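Local atomic coordinates of CRISPR-associated protein CasA/Cse1 (Thermus thermophilus, PDB entry 4AN8), a protein that serves as a subunit of the Cascade ribonucleoprotein complex, part of the CRISPR adaptive immune system that probably protects the cell against viruses and plasmids. Residues H65-P71 with L207-P212; D214-W219 with G240-T246; I32-L36 with L59-L64. All coordinates share one frame; numbering follows the deposited sequence.

Contact 1: residues H65-P71 with L207-P212; sequences HRALSGP and LVPYTP
His65 lies layered between two side chains of the 207-212 loop, Leu207 over one face of its imidazole and Tyr210 over the opposite face. The rings of His65 and Tyr210 form an offset stack, centroids 4.8 Å apart and planes inclined by 28°, and the shift brings His65 CB over the phenol face as well. On the other side, Leu207 CD2 makes a CH-pi contact 3.7 Å from the centroid of the His65 ring. Rotation of the imidazole is fixed from its edge, where ND1 of His65 donates to Gly70 O at 2.7 Å, nearly in the ring plane. Tyr210 reaches this place with CG anti to the backbone N (chi1 173°), and its hydroxyl extends toward Arg66. There NH1 of Arg66 bonds to Tyr210 OH at 2.8 Å and to Pro212 O at 3.1 Å, both partners in the guanidinium plane, which stands 74° from the phenol. NH2 of Arg66 is salt-bridged to Glu220, and Tyr210 OH is also bonded to Asp215. The backbone frame is a Schellman motif that ends helix 50-67, with Ser69 at C-prime, followed by a cis peptide before Pro71. Past the turn, Tyr210 N donates to Pro71 O at 2.8 Å, while Gly70 CA approaches Tyr210 O at 3.5 Å in a CA-H...O contact. The contact thus illustrates how a helix end can be fastened to a loop: the stacked faces hold the rings together, the bond from ND1 to Gly70 O fixes the turn of the imidazole, and the arginine N-H groups are divided between a phenol oxygen, a carbonyl and a carboxylate.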
loop_
_atom_site.group_PDB
_atom_site.type_symbol
_atom_site.label_atom_id
_atom_site.label_comp_id
_atom_site.label_asym_id
_atom_site.label_seq_id
_atom_site.Cartn_x
_atom_site.Cartn_y
_atom_site.Cartn_z
ATOM N N HIS A 65 9.918 -8.412 -14.493
ATOM C CA HIS A 65 10.892 -7.438 -14.952
ATOM C C HIS A 65 12.224 -8.085 -15.330
ATOM O O HIS A 65 12.850 -7.690 -16.301
ATOM C CB HIS A 65 11.137 -6.375 -13.895
ATOM C CG HIS A 65 10.064 -5.336 -13.821
ATOM N ND1 HIS A 65 9.472 -4.798 -14.945
ATOM C CD2 HIS A 65 9.482 -4.733 -12.751
ATOM C CE1 HIS A 65 8.592 -3.880 -14.573
ATOM N NE2 HIS A 65 8.584 -3.817 -13.253
ATOM N N ARG A 66 12.671 -9.057 -14.553
ATOM C CA ARG A 66 13.955 -9.658 -14.819
ATOM C C ARG A 66 13.835 -10.644 -15.976
ATOM O O ARG A 66 14.640 -10.624 -16.892
ATOM C CB ARG A 66 14.497 -10.339 -13.558
ATOM C CG ARG A 66 14.674 -9.382 -12.400
ATOM C CD ARG A 66 15.643 -8.268 -12.790
ATOM N NE ARG A 66 17.010 -8.773 -12.922
ATOM C CZ ARG A 66 18.050 -8.001 -13.209
ATOM N NH1 ARG A 66 17.866 -6.694 -13.396
ATOM N NH2 ARG A 66 19.266 -8.536 -13.307
ATOM N N ALA A 67 12.810 -11.492 -15.936
ATOM C CA ALA A 67 12.623 -12.489 -16.980
ATOM C C ALA A 67 12.410 -11.860 -18.347
ATOM O O ALA A 67 12.893 -12.385 -19.334
ATOM C CB ALA A 67 11.491 -13.420 -16.647
ATOM N N LEU A 68 11.702 -10.735 -18.404
ATOM C CA LEU A 68 11.414 -10.069 -19.677
ATOM C C LEU A 68 12.405 -8.937 -19.949
ATOM O O LEU A 68 12.364 -8.300 -20.994
ATOM C CB LEU A 68 9.980 -9.526 -19.705
ATOM C CG LEU A 68 8.908 -10.580 -19.409
ATOM C CD1 LEU A 68 7.526 -9.971 -19.293
ATOM C CD2 LEU A 68 8.931 -11.661 -20.480
ATOM N N SER A 69 13.272 -8.670 -18.987
ATOM C CA SER A 69 14.277 -7.647 -19.166
ATOM C C SER A 69 13.637 -6.341 -19.637
ATOM O O SER A 69 14.157 -5.658 -20.510
ATOM C CB SER A 69 15.313 -8.145 -20.169
ATOM O OG SER A 69 16.515 -7.438 -20.011
ATOM N N GLY A 70 12.495 -6.005 -19.045
ATOM C CA GLY A 70 11.676 -4.869 -19.466
ATOM C C GLY A 70 10.441 -4.792 -18.575
ATOM O O GLY A 70 10.487 -5.236 -17.435
ATOM N N PRO A 71 9.319 -4.263 -19.097
ATOM C CA PRO A 71 9.164 -3.794 -20.480
ATOM C C PRO A 71 9.948 -2.517 -20.675
ATOM O O PRO A 71 9.930 -1.674 -19.786
ATOM C CB PRO A 71 7.667 -3.499 -20.582
ATOM C CG PRO A 71 7.256 -3.167 -19.192
ATOM C CD PRO A 71 8.074 -4.089 -18.323
ATOM N N LEU A 207 3.411 -2.774 -14.438
ATOM C CA LEU A 207 4.702 -3.021 -15.088
ATOM C C LEU A 207 5.277 -1.772 -15.719
ATOM O O LEU A 207 5.296 -1.636 -16.938
ATOM C CB LEU A 207 4.614 -4.114 -16.152
ATOM C CG LEU A 207 4.693 -5.561 -15.691
ATOM C CD1 LEU A 207 4.492 -6.468 -16.895
ATOM C CD2 LEU A 207 6.028 -5.837 -15.041
ATOM N N VAL A 208 5.765 -0.877 -14.867
ATOM C CA VAL A 208 6.373 0.378 -15.272
ATOM C C VAL A 208 7.653 0.122 -16.087
ATOM O O VAL A 208 8.437 -0.788 -15.755
ATOM C CB VAL A 208 6.670 1.216 -14.011
ATOM C CG1 VAL A 208 7.350 2.573 -14.360
ATOM C CG2 VAL A 208 5.361 1.413 -13.198
ATOM N N PRO A 209 7.852 0.902 -17.168
ATOM C CA PRO A 209 9.019 0.706 -18.043
ATOM C C PRO A 209 10.269 0.553 -17.228
ATOM O O PRO A 209 10.512 1.328 -16.299
ATOM C CB PRO A 209 9.051 1.982 -18.891
ATOM C CG PRO A 209 7.529 2.272 -19.084
ATOM C CD PRO A 209 6.866 1.835 -17.757
ATOM N N TYR A 210 11.041 -0.472 -17.566
ATOM C CA TYR A 210 12.159 -0.894 -16.750
ATOM C C TYR A 210 13.343 -1.237 -17.630
ATOM O O TYR A 210 13.157 -1.787 -18.712
ATOM C CB TYR A 210 11.748 -2.147 -15.995
ATOM C CG TYR A 210 12.851 -2.845 -15.212
ATOM C CD1 TYR A 210 13.280 -2.346 -13.991
ATOM C CD2 TYR A 210 13.417 -4.035 -15.676
ATOM C CE1 TYR A 210 14.265 -2.979 -13.263
ATOM C CE2 TYR A 210 14.402 -4.687 -14.953
ATOM C CZ TYR A 210 14.820 -4.154 -13.742
ATOM O OH TYR A 210 15.792 -4.783 -13.002
ATOM N N THR A 211 14.540 -0.892 -17.162
ATOM C CA THR A 211 15.791 -1.444 -17.677
ATOM C C THR A 211 16.550 -2.141 -16.545
ATOM O O THR A 211 16.583 -1.637 -15.428
ATOM C CB THR A 211 16.683 -0.358 -18.305
ATOM O OG1 THR A 211 16.656 0.810 -17.479
ATOM C CG2 THR A 211 16.176 0.012 -19.673
ATOM N N PRO A 212 17.142 -3.312 -16.826
ATOM C CA PRO A 212 17.763 -4.153 -15.789
ATOM C C PRO A 212 19.070 -3.639 -15.195
ATOM O O PRO A 212 19.497 -4.154 -14.151
ATOM C CB PRO A 212 18.020 -5.488 -16.508
ATOM C CG PRO A 212 17.991 -5.179 -17.931
ATOM C CD PRO A 212 17.064 -4.003 -18.121
#

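Contact 2: residues D214-W219 with G240-T246; sequences DDAPIW and GRTRVYT
The guanidinium of Arg243 meets Asp214 O at its edge and has the backbone N of Ala216 and the carboxylate of Asp215 over one face. The edge bond, Arg243 NH1 to Asp214 O, is 3.2 Å long with an N-H...O angle of 158°, and the same NH1 also serves Thr239 O. Asp215 OD1 lies 4.1 Å from Arg243 NH1 and well above the plane, so only charge attraction acts between them. The second flat group, the Trp219 indole, carries Pro217 CB on one face and touches the methyl of Thr246 obliquely, Trp219 CZ3 to Thr246 CG2 being 3.4 Å; Trp219 NE1 is bonded to Tyr94. The carboxylate of Asp215 is the third. Both of its oxygens use syn lone pairs toward the first turn of helix 241-245: OD2 takes Thr242 N at 2.8 Å and OD1 takes Arg243 N at 2.9 Å. From above the carboxylate plane, 51° out of it, Thr242 OG1 donates to Asp215 OD2 at 2.8 Å, and Tyr210 bonds to that oxygen as well. At the far end of the helix, Thr246 OG1 sits between the backbone N and the carbonyl carbon (chi1 63°), which lets it donate to Thr242 O at 2.7 Å while accepting Ile218 N at 2.9 Å. Here a side chain from a separate loop accepts the amides of Thr242 and Arg243 in the first turn of the helix, behind Gly240 at the N-cap. The N-H groups of the first turn, with Arg243 nearby, would be expected to stabilise the aspartate as a carboxylate and lower its pKa.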
loop_
_atom_site.group_PDB
_atom_site.type_symbol
_atom_site.label_atom_id
_atom_site.label_comp_id
_atom_site.label_asym_id
_atom_site.label_seq_id
_atom_site.Cartn_x
_atom_site.Cartn_y
_atom_site.Cartn_z
ATOM N N ASP A 214 22.113 -2.459 -13.214
ATOM C CA ASP A 214 22.451 -2.032 -11.851
ATOM C C ASP A 214 21.395 -2.471 -10.851
ATOM O O ASP A 214 21.234 -1.875 -9.787
ATOM C CB ASP A 214 22.640 -0.510 -11.775
ATOM C CG ASP A 214 23.939 -0.039 -12.426
ATOM O OD1 ASP A 214 23.989 0.047 -13.673
ATOM O OD2 ASP A 214 24.906 0.259 -11.691
ATOM N N ASP A 215 20.662 -3.515 -11.205
ATOM C CA ASP A 215 19.598 -3.990 -10.361
ATOM C C ASP A 215 19.668 -5.499 -10.397
ATOM O O ASP A 215 20.182 -6.078 -11.347
ATOM C CB ASP A 215 18.246 -3.483 -10.876
ATOM C CG ASP A 215 17.086 -3.859 -9.957
ATOM O OD1 ASP A 215 17.278 -3.912 -8.734
ATOM O OD2 ASP A 215 15.980 -4.107 -10.464
ATOM N N ALA A 216 19.167 -6.130 -9.347
ATOM C CA ALA A 216 19.103 -7.575 -9.284
ATOM C C ALA A 216 18.239 -7.908 -8.081
ATOM O O ALA A 216 18.364 -7.276 -7.035
ATOM C CB ALA A 216 20.529 -8.174 -9.109
ATOM N N PRO A 217 17.345 -8.876 -8.239
ATOM C CA PRO A 217 16.570 -9.353 -7.093
ATOM C C PRO A 217 17.459 -10.238 -6.215
ATOM O O PRO A 217 18.545 -10.666 -6.654
ATOM C CB PRO A 217 15.452 -10.183 -7.741
ATOM C CG PRO A 217 16.054 -10.651 -9.074
ATOM C CD PRO A 217 16.963 -9.518 -9.514
ATOM N N ILE A 218 16.994 -10.504 -4.995
ATOM C CA ILE A 218 17.778 -11.220 -4.014
ATOM C C ILE A 218 18.278 -12.571 -4.533
ATOM O O ILE A 218 19.362 -13.012 -4.145
ATOM C CB ILE A 218 16.983 -11.426 -2.700
ATOM C CG1 ILE A 218 17.916 -11.892 -1.557
ATOM C CG2 ILE A 218 15.800 -12.418 -2.912
ATOM C CD1 ILE A 218 18.966 -10.854 -1.148
ATOM N N TRP A 219 17.519 -13.227 -5.414
ATOM C CA TRP A 219 17.915 -14.556 -5.882
ATOM C C TRP A 219 18.972 -14.553 -7.002
ATOM O O TRP A 219 19.470 -15.615 -7.371
ATOM C CB TRP A 219 16.694 -15.381 -6.305
ATOM C CG TRP A 219 15.881 -14.709 -7.364
ATOM C CD1 TRP A 219 16.135 -14.707 -8.706
ATOM C CD2 TRP A 219 14.701 -13.924 -7.182
ATOM N NE1 TRP A 219 15.197 -13.952 -9.369
ATOM C CE2 TRP A 219 14.290 -13.478 -8.457
ATOM C CE3 TRP A 219 13.954 -13.542 -6.071
ATOM C CZ2 TRP A 219 13.162 -12.691 -8.647
ATOM C CZ3 TRP A 219 12.810 -12.744 -6.272
ATOM C CH2 TRP A 219 12.439 -12.335 -7.540
ATOM N N GLY A 240 17.441 0.313 -7.077
ATOM C CA GLY A 240 17.210 -0.843 -7.926
ATOM C C GLY A 240 15.821 -1.394 -7.666
ATOM O O GLY A 240 15.524 -1.858 -6.563
ATOM N N ARG A 241 14.964 -1.343 -8.680
ATOM C CA ARG A 241 13.562 -1.691 -8.501
ATOM C C ARG A 241 13.361 -3.092 -7.913
ATOM O O ARG A 241 12.667 -3.250 -6.915
ATOM C CB ARG A 241 12.776 -1.547 -9.805
ATOM C CG ARG A 241 11.263 -1.739 -9.622
ATOM C CD ARG A 241 10.553 -1.682 -10.956
ATOM N NE ARG A 241 10.782 -0.406 -11.626
ATOM C CZ ARG A 241 10.323 -0.101 -12.829
ATOM N NH1 ARG A 241 9.571 -0.978 -13.515
ATOM N NH2 ARG A 241 10.596 1.091 -13.337
ATOM N N THR A 242 13.955 -4.108 -8.525
ATOM C CA THR A 242 13.704 -5.462 -8.060
ATOM C C THR A 242 14.510 -5.784 -6.829
ATOM O O THR A 242 14.138 -6.681 -6.065
ATOM C CB THR A 242 13.936 -6.515 -9.151
ATOM O OG1 THR A 242 15.339 -6.654 -9.395
ATOM C CG2 THR A 242 13.240 -6.082 -10.424
ATOM N N ARG A 243 15.609 -5.062 -6.620
ATOM C CA ARG A 243 16.401 -5.270 -5.403
ATOM C C ARG A 243 15.548 -4.770 -4.241
ATOM O O ARG A 243 15.447 -5.393 -3.208
ATOM C CB ARG A 243 17.749 -4.516 -5.466
ATOM C CG ARG A 243 18.517 -4.506 -4.151
ATOM C CD ARG A 243 19.872 -3.736 -4.240
ATOM N NE ARG A 243 20.765 -4.297 -5.261
ATOM C CZ ARG A 243 21.040 -3.684 -6.417
ATOM N NH1 ARG A 243 20.527 -2.485 -6.708
ATOM N NH2 ARG A 243 21.847 -4.258 -7.286
ATOM N N VAL A 244 14.924 -3.626 -4.430
ATOM C CA VAL A 244 14.007 -3.117 -3.426
ATOM C C VAL A 244 12.731 -3.965 -3.244
ATOM O O VAL A 244 12.340 -4.213 -2.126
ATOM C CB VAL A 244 13.729 -1.630 -3.637
ATOM C CG1 VAL A 244 12.678 -1.127 -2.628
ATOM C CG2 VAL A 244 15.040 -0.868 -3.455
ATOM N N TYR A 245 12.128 -4.444 -4.329
ATOM C CA TYR A 245 10.979 -5.366 -4.253
ATOM C C TYR A 245 11.286 -6.643 -3.466
ATOM O O TYR A 245 10.395 -7.271 -2.890
ATOM C CB TYR A 245 10.550 -5.803 -5.661
ATOM C CG TYR A 245 9.718 -4.800 -6.442
ATOM C CD1 TYR A 245 9.397 -3.534 -5.915
ATOM C CD2 TYR A 245 9.259 -5.119 -7.713
ATOM C CE1 TYR A 245 8.628 -2.640 -6.641
ATOM C CE2 TYR A 245 8.487 -4.233 -8.446
ATOM C CZ TYR A 245 8.171 -3.005 -7.912
ATOM O OH TYR A 245 7.416 -2.148 -8.673
ATOM N N THR A 246 12.544 -7.064 -3.487
ATOM C CA THR A 246 12.899 -8.312 -2.835
ATOM C C THR A 246 13.929 -8.090 -1.733
ATOM O O THR A 246 14.712 -8.966 -1.429
ATOM C CB THR A 246 13.453 -9.318 -3.865
ATOM O OG1 THR A 246 14.666 -8.801 -4.429
ATOM C CG2 THR A 246 12.394 -9.588 -4.991
#

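Contact 3: residues I32-L36 with L59-L64; sequences IGEAL and LLLAVL
Helices 32-37 and 50-67 pack almost orthogonally where Ile32-Leu36 faces Leu59-Leu64. The axes of these short segments pass 10.9 Å apart at a signed crossing angle of -80°, and their closest alpha carbons, Ile32 CA and Leu60 CA, are 7.0 Å apart. So wide a spacing is filled by branched side chains rather than by backbone contact, and no hydrogen bond links the segments: this is a worked case of an alpha-helical crossing in a hydrophobic core. Ile32, Ala35 and Leu36 supply one side, on successive turns of the short helix; Leu59, Leu60, Val63 and Leu64 supply the other. Leu60 slides past Ile32 and Leu36 in the opposite direction, and its two methyls divide the work. CD2 of Leu60 meets Ile32 CG2 at 4.0 Å and Leu36 CD2 at 3.9 Å, while CD1 of Leu60 leans on Ala35 CB at 4.2 Å. With CG anti to the carbonyl carbon (chi1 -67°), Leu60 sends this fork out toward the shorter helix. Ile32 crosses Leu59 at about a right angle, its CD1 standing 4.0 Å from Leu59 CD2. Around the pair, Leu203 of helix 199-206 touches Leu36, Leu60 and Leu64, and Leu95 and Ile91 of helix 88-98 cover Val63 and Leu64, so the crossing is closed in by further helices. Leu36 enters between Leu60, Val63 and Leu64, with both methyls against Leu64: its CD2 lies 4.0 Å from Leu64 CD1, while its CD1 comes to 3.7 Å from Val63 CG1.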
loop_
_atom_site.group_PDB
_atom_site.type_symbol
_atom_site.label_atom_id
_atom_site.label_comp_id
_atom_site.label_asym_id
_atom_site.label_seq_id
_atom_site.Cartn_x
_atom_site.Cartn_y
_atom_site.Cartn_z
ATOM N N ILE A 32 4.318 -19.552 -8.502
ATOM C CA ILE A 32 4.696 -18.408 -9.314
ATOM C C ILE A 32 4.557 -18.700 -10.805
ATOM O O ILE A 32 4.091 -17.851 -11.554
ATOM C CB ILE A 32 6.133 -17.971 -8.987
ATOM C CG1 ILE A 32 6.191 -17.362 -7.578
ATOM C CG2 ILE A 32 6.669 -16.981 -10.031
ATOM C CD1 ILE A 32 7.606 -17.198 -7.045
ATOM N N GLY A 33 4.954 -19.898 -11.245
ATOM C CA GLY A 33 4.859 -20.238 -12.653
ATOM C C GLY A 33 3.452 -20.086 -13.231
ATOM O O GLY A 33 3.238 -19.383 -14.220
ATOM N N GLU A 34 2.490 -20.747 -12.608
ATOM C CA GLU A 34 1.106 -20.668 -13.035
ATOM C C GLU A 34 0.523 -19.258 -12.891
ATOM O O GLU A 34 -0.253 -18.810 -13.732
ATOM C CB GLU A 34 0.253 -21.659 -12.247
ATOM C CG GLU A 34 -1.191 -21.697 -12.695
ATOM C CD GLU A 34 -1.994 -22.803 -12.036
ATOM O OE1 GLU A 34 -1.414 -23.632 -11.294
ATOM O OE2 GLU A 34 -3.224 -22.850 -12.267
ATOM N N ALA A 35 0.875 -18.568 -11.815
ATOM C CA ALA A 35 0.378 -17.225 -11.607
ATOM C C ALA A 35 0.748 -16.334 -12.791
ATOM O O ALA A 35 -0.044 -15.511 -13.207
ATOM C CB ALA A 35 0.925 -16.644 -10.302
ATOM N N LEU A 36 1.953 -16.507 -13.320
ATOM C CA LEU A 36 2.452 -15.689 -14.421
ATOM C C LEU A 36 1.956 -16.168 -15.790
ATOM O O LEU A 36 1.343 -15.414 -16.528
ATOM C CB LEU A 36 3.987 -15.661 -14.402
ATOM C CG LEU A 36 4.626 -14.914 -13.216
ATOM C CD1 LEU A 36 6.115 -14.646 -13.490
ATOM C CD2 LEU A 36 3.848 -13.619 -13.005
ATOM N N LEU A 59 6.610 -9.411 -5.680
ATOM C CA LEU A 59 7.396 -10.580 -6.054
ATOM C C LEU A 59 7.150 -10.992 -7.536
ATOM O O LEU A 59 8.097 -11.207 -8.301
ATOM C CB LEU A 59 7.111 -11.731 -5.103
ATOM C CG LEU A 59 7.865 -13.033 -5.413
ATOM C CD1 LEU A 59 9.379 -12.797 -5.451
ATOM C CD2 LEU A 59 7.515 -14.153 -4.388
ATOM N N LEU A 60 5.883 -11.071 -7.946
ATOM C CA LEU A 60 5.571 -11.417 -9.330
ATOM C C LEU A 60 6.177 -10.402 -10.302
ATOM O O LEU A 60 6.749 -10.787 -11.324
ATOM C CB LEU A 60 4.058 -11.511 -9.575
ATOM C CG LEU A 60 3.392 -12.671 -8.828
ATOM C CD1 LEU A 60 1.923 -12.732 -9.160
ATOM C CD2 LEU A 60 4.095 -13.997 -9.125
ATOM N N LEU A 61 6.018 -9.115 -9.986
ATOM C CA LEU A 61 6.599 -8.043 -10.791
ATOM C C LEU A 61 8.132 -8.135 -10.876
ATOM O O LEU A 61 8.708 -7.900 -11.929
ATOM C CB LEU A 61 6.195 -6.686 -10.240
ATOM C CG LEU A 61 4.698 -6.415 -10.385
ATOM C CD1 LEU A 61 4.243 -5.319 -9.375
ATOM C CD2 LEU A 61 4.371 -6.029 -11.827
ATOM N N ALA A 62 8.782 -8.459 -9.754
ATOM C CA ALA A 62 10.228 -8.620 -9.746
ATOM C C ALA A 62 10.593 -9.685 -10.764
ATOM O O ALA A 62 11.438 -9.462 -11.625
ATOM C CB ALA A 62 10.728 -9.033 -8.349
ATOM N N VAL A 63 9.938 -10.843 -10.671
ATOM C CA VAL A 63 10.206 -11.916 -11.607
ATOM C C VAL A 63 9.972 -11.487 -13.069
ATOM O O VAL A 63 10.806 -11.751 -13.931
ATOM C CB VAL A 63 9.400 -13.192 -11.292
ATOM C CG1 VAL A 63 9.646 -14.211 -12.370
ATOM C CG2 VAL A 63 9.817 -13.767 -9.921
ATOM N N LEU A 64 8.845 -10.832 -13.339
ATOM C CA LEU A 64 8.523 -10.385 -14.695
ATOM C C LEU A 64 9.555 -9.431 -15.265
ATOM O O LEU A 64 10.006 -9.604 -16.396
ATOM C CB LEU A 64 7.152 -9.707 -14.752
ATOM C CG LEU A 64 5.956 -10.660 -14.711
ATOM C CD1 LEU A 64 4.642 -9.948 -14.375
ATOM C CD2 LEU A 64 5.871 -11.458 -16.043
#

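Contacts 1 and 3 draw on one element, helix 50-67: contact 3 uses a turn within its length and contact 1 its C-terminal end. All seven touching residues of contact 3 are buried, and its chemistry is wholly aliphatic; contacts 1 and 2 are partly buried and rely on directed polar bonds. Contacts 1 and 2 share a polar junction, since Tyr210 OH bonds to Asp215 and Arg241 bonds back to Val208 O and Pro209 O. Contact 2 meets contact 3 through apolar groups instead, Trp219 packing on Leu59 and Val63. Leu207 likewise joins contact 1 to Leu61 and Leu64. The centres lie about 12 to 14 Å apart.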